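Local coordinates for protein polyketide biosynthesis 3-hydroxy-3-methylglutaryl-ACP synthase PksG (Bacillus subtilis, PDB 4YXT) that catalyses the aldol condensation of acetyl-ACP with a beta-ketothioester polyketide intermediate during biosynthesis of the antibiotic bacillaene, at residues F54-L66 against S167-E179. The protein carries 1 engineered substitution. Residues are numbered along the deposited sequence; the frame is centred on the assembly and turned at random.
Sequences FGVNAAKPIIDAL and SAGAGAVAVLVGE
Helix-on-sheet packing in the N-terminal half of this thiolase-like fold brings Phe54, Ala58, Ala59 and Ile62 of helix 51-64 onto Ala170, Ala172, Ala174 and Leu176 of strand 170-178. The axes of the helical and strand segments approach to 6.9 Å, with their N-to-C directions 34° apart. Small residues permit this closeness: Ala59 CA and Ala174 CA are 5.1 Å apart, and Ala174 CB lies 3.6 Å from Ala59 CB while also touching Ala58 CB. Upstream, Ala172 CB meets the helix backbone, 3.4 Å from Phe54 O. The Phe54 ring reaches along the strand, its CE2 3.3 Å from Gly171 N and its CZ against the Ala170 methyl, with Ala172 N near the ring plane at its edge. Toward the other end, Ile62 holds CG1 beside its backbone N (chi1 -62°), and the chain extended beyond it (chi2 -179°) carries CD1 to 3.5 Å from Ala174 O; its CG2 packs on Leu176 CB and CD2, the two side chains running past each other in opposite directions. Leu66 then meets Leu176 tip to tip, CD2 to CD2 at 3.9 Å. Phe54 also packs edge-to-face with Phe12 of strand 5-12, and Ala59 touches Ile141, so the helix spans strands 137-145, 170-178 and 5-12, while Val177 faces helix 116-130.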
# COMPACT_ATOMS: atom_id res chain seq x y z
N PHE A 54 -5.79 15.24 8.46
CA PHE A 54 -4.84 15.94 7.61
C PHE A 54 -5.19 15.67 6.17
O PHE A 54 -5.18 16.61 5.40
CB PHE A 54 -3.37 15.54 7.86
CG PHE A 54 -2.63 16.47 8.76
CD1 PHE A 54 -2.93 16.53 10.09
CD2 PHE A 54 -1.61 17.28 8.26
CE1 PHE A 54 -2.24 17.40 10.94
CE2 PHE A 54 -0.91 18.15 9.09
CZ PHE A 54 -1.23 18.22 10.43
N GLY A 55 -5.53 14.41 5.83
CA GLY A 55 -5.91 14.04 4.46
C GLY A 55 -7.26 14.63 3.99
O GLY A 55 -7.39 15.10 2.84
N VAL A 56 -8.27 14.58 4.84
CA VAL A 56 -9.61 15.16 4.53
C VAL A 56 -9.49 16.63 4.32
O VAL A 56 -9.91 17.14 3.28
CB VAL A 56 -10.62 14.83 5.60
CG1 VAL A 56 -11.94 15.61 5.48
CG2 VAL A 56 -10.89 13.32 5.54
N ASN A 57 -8.76 17.28 5.20
CA ASN A 57 -8.54 18.74 5.03
C ASN A 57 -7.79 19.09 3.75
O ASN A 57 -8.09 20.11 3.15
CB ASN A 57 -7.88 19.31 6.26
CG ASN A 57 -8.75 19.15 7.47
OD1 ASN A 57 -9.97 19.17 7.36
ND2 ASN A 57 -8.16 18.95 8.61
N ALA A 58 -6.84 18.27 3.31
CA ALA A 58 -6.23 18.54 2.01
C ALA A 58 -7.19 18.30 0.85
O ALA A 58 -7.18 19.05 -0.11
CB ALA A 58 -4.93 17.75 1.82
N ALA A 59 -8.02 17.27 0.90
CA ALA A 59 -8.81 16.91 -0.30
C ALA A 59 -10.13 17.65 -0.42
O ALA A 59 -10.70 17.85 -1.52
CB ALA A 59 -9.08 15.42 -0.31
N LYS A 60 -10.64 18.05 0.72
CA LYS A 60 -11.96 18.68 0.82
C LYS A 60 -12.11 19.83 -0.20
O LYS A 60 -13.11 19.86 -0.98
CB LYS A 60 -12.21 19.06 2.29
CG LYS A 60 -13.43 19.96 2.60
CD LYS A 60 -14.68 19.15 2.91
CE LYS A 60 -15.65 19.92 3.79
NZ LYS A 60 -15.76 21.36 3.40
N PRO A 61 -11.11 20.74 -0.27
CA PRO A 61 -11.27 21.81 -1.22
C PRO A 61 -11.29 21.36 -2.68
O PRO A 61 -11.93 22.00 -3.53
CB PRO A 61 -10.08 22.73 -0.91
CG PRO A 61 -9.86 22.53 0.57
CD PRO A 61 -10.07 21.05 0.72
N ILE A 62 -10.64 20.25 -2.98
CA ILE A 62 -10.74 19.69 -4.30
C ILE A 62 -12.13 19.17 -4.50
O ILE A 62 -12.79 19.53 -5.46
CB ILE A 62 -9.76 18.54 -4.52
CG1 ILE A 62 -8.32 19.04 -4.38
CG2 ILE A 62 -10.00 17.98 -5.92
CD1 ILE A 62 -7.28 17.95 -4.61
N ILE A 63 -12.61 18.39 -3.56
CA ILE A 63 -13.89 17.77 -3.75
C ILE A 63 -15.00 18.84 -3.80
O ILE A 63 -15.92 18.76 -4.64
CB ILE A 63 -14.12 16.67 -2.69
CG1 ILE A 63 -13.10 15.52 -2.85
CG2 ILE A 63 -15.51 16.12 -2.81
CD1 ILE A 63 -12.90 15.03 -4.28
N ASP A 64 -14.88 19.88 -2.97
CA ASP A 64 -15.91 20.94 -2.98
C ASP A 64 -15.94 21.63 -4.32
O ASP A 64 -17.01 22.03 -4.76
CB ASP A 64 -15.70 21.96 -1.88
CG ASP A 64 -16.01 21.39 -0.54
OD1 ASP A 64 -16.56 20.28 -0.50
OD2 ASP A 64 -15.70 22.06 0.48
N ALA A 65 -14.82 21.71 -5.03
CA ALA A 65 -14.86 22.42 -6.32
C ALA A 65 -15.46 21.56 -7.45
O ALA A 65 -15.66 22.06 -8.55
CB ALA A 65 -13.47 22.95 -6.70
N LEU A 66 -15.78 20.28 -7.20
CA LEU A 66 -16.26 19.42 -8.29
C LEU A 66 -17.78 19.32 -8.29
O LEU A 66 -18.43 19.37 -7.25
CB LEU A 66 -15.71 17.98 -8.18
CG LEU A 66 -14.22 17.68 -7.96
CD1 LEU A 66 -14.02 16.22 -7.53
CD2 LEU A 66 -13.46 17.97 -9.23
N SER A 167 13.13 20.21 11.08
CA SER A 167 12.50 19.86 9.77
C SER A 167 11.38 18.81 9.88
O SER A 167 10.81 18.42 8.87
CB SER A 167 13.57 19.34 8.81
OG SER A 167 14.64 20.29 8.69
N ALA A 168 11.10 18.34 11.10
CA ALA A 168 10.26 17.20 11.33
C ALA A 168 8.80 17.64 11.28
O ALA A 168 8.23 17.95 12.32
CB ALA A 168 10.59 16.59 12.70
N GLY A 169 8.19 17.63 10.10
CA GLY A 169 6.85 18.16 9.96
C GLY A 169 5.63 17.26 9.95
O GLY A 169 5.66 16.09 10.34
N ALA A 170 4.52 17.87 9.56
CA ALA A 170 3.22 17.23 9.46
C ALA A 170 2.47 17.89 8.30
O ALA A 170 2.44 19.11 8.18
CB ALA A 170 2.42 17.43 10.72
N GLY A 171 1.82 17.11 7.46
CA GLY A 171 1.26 17.68 6.26
C GLY A 171 0.54 16.61 5.49
O GLY A 171 0.67 15.43 5.83
N ALA A 172 -0.22 17.04 4.48
CA ALA A 172 -0.87 16.14 3.55
C ALA A 172 -1.06 16.88 2.28
O ALA A 172 -1.23 18.11 2.29
CB ALA A 172 -2.19 15.59 4.07
N VAL A 173 -0.94 16.15 1.19
CA VAL A 173 -1.24 16.65 -0.13
C VAL A 173 -2.20 15.68 -0.84
O VAL A 173 -1.96 14.46 -0.87
CB VAL A 173 0.02 16.80 -1.03
CG1 VAL A 173 -0.34 17.43 -2.39
CG2 VAL A 173 1.09 17.66 -0.41
N ALA A 174 -3.27 16.22 -1.43
CA ALA A 174 -4.27 15.40 -2.04
C ALA A 174 -4.17 15.73 -3.50
O ALA A 174 -4.06 16.90 -3.87
CB ALA A 174 -5.64 15.74 -1.48
N VAL A 175 -4.19 14.71 -4.34
CA VAL A 175 -4.00 14.84 -5.75
C VAL A 175 -5.14 14.08 -6.45
O VAL A 175 -5.25 12.87 -6.27
CB VAL A 175 -2.65 14.20 -6.17
CG1 VAL A 175 -2.48 14.21 -7.68
CG2 VAL A 175 -1.41 14.85 -5.55
N LEU A 176 -5.93 14.79 -7.27
CA LEU A 176 -6.95 14.24 -8.12
C LEU A 176 -6.41 13.93 -9.49
O LEU A 176 -5.90 14.80 -10.14
CB LEU A 176 -8.07 15.27 -8.30
CG LEU A 176 -9.34 14.77 -9.02
CD1 LEU A 176 -10.19 13.83 -8.18
CD2 LEU A 176 -10.15 15.99 -9.47
N VAL A 177 -6.56 12.69 -9.93
CA VAL A 177 -5.92 12.18 -11.10
C VAL A 177 -7.04 11.78 -12.05
O VAL A 177 -8.07 11.16 -11.66
CB VAL A 177 -5.00 10.98 -10.75
CG1 VAL A 177 -4.34 10.41 -11.98
CG2 VAL A 177 -3.95 11.36 -9.71
N GLY A 178 -6.87 12.17 -13.31
CA GLY A 178 -7.94 12.05 -14.28
C GLY A 178 -7.53 12.17 -15.72
O GLY A 178 -6.33 12.25 -16.04
N GLU A 179 -8.53 12.18 -16.60
CA GLU A 179 -8.27 12.19 -18.03
C GLU A 179 -8.08 13.60 -18.61
O GLU A 179 -7.65 13.71 -19.73
CB GLU A 179 -9.37 11.41 -18.75
CG GLU A 179 -9.53 9.96 -18.25
CD GLU A 179 -10.70 9.26 -18.90
OE1 GLU A 179 -11.42 9.95 -19.66
OE2 GLU A 179 -10.91 8.03 -18.69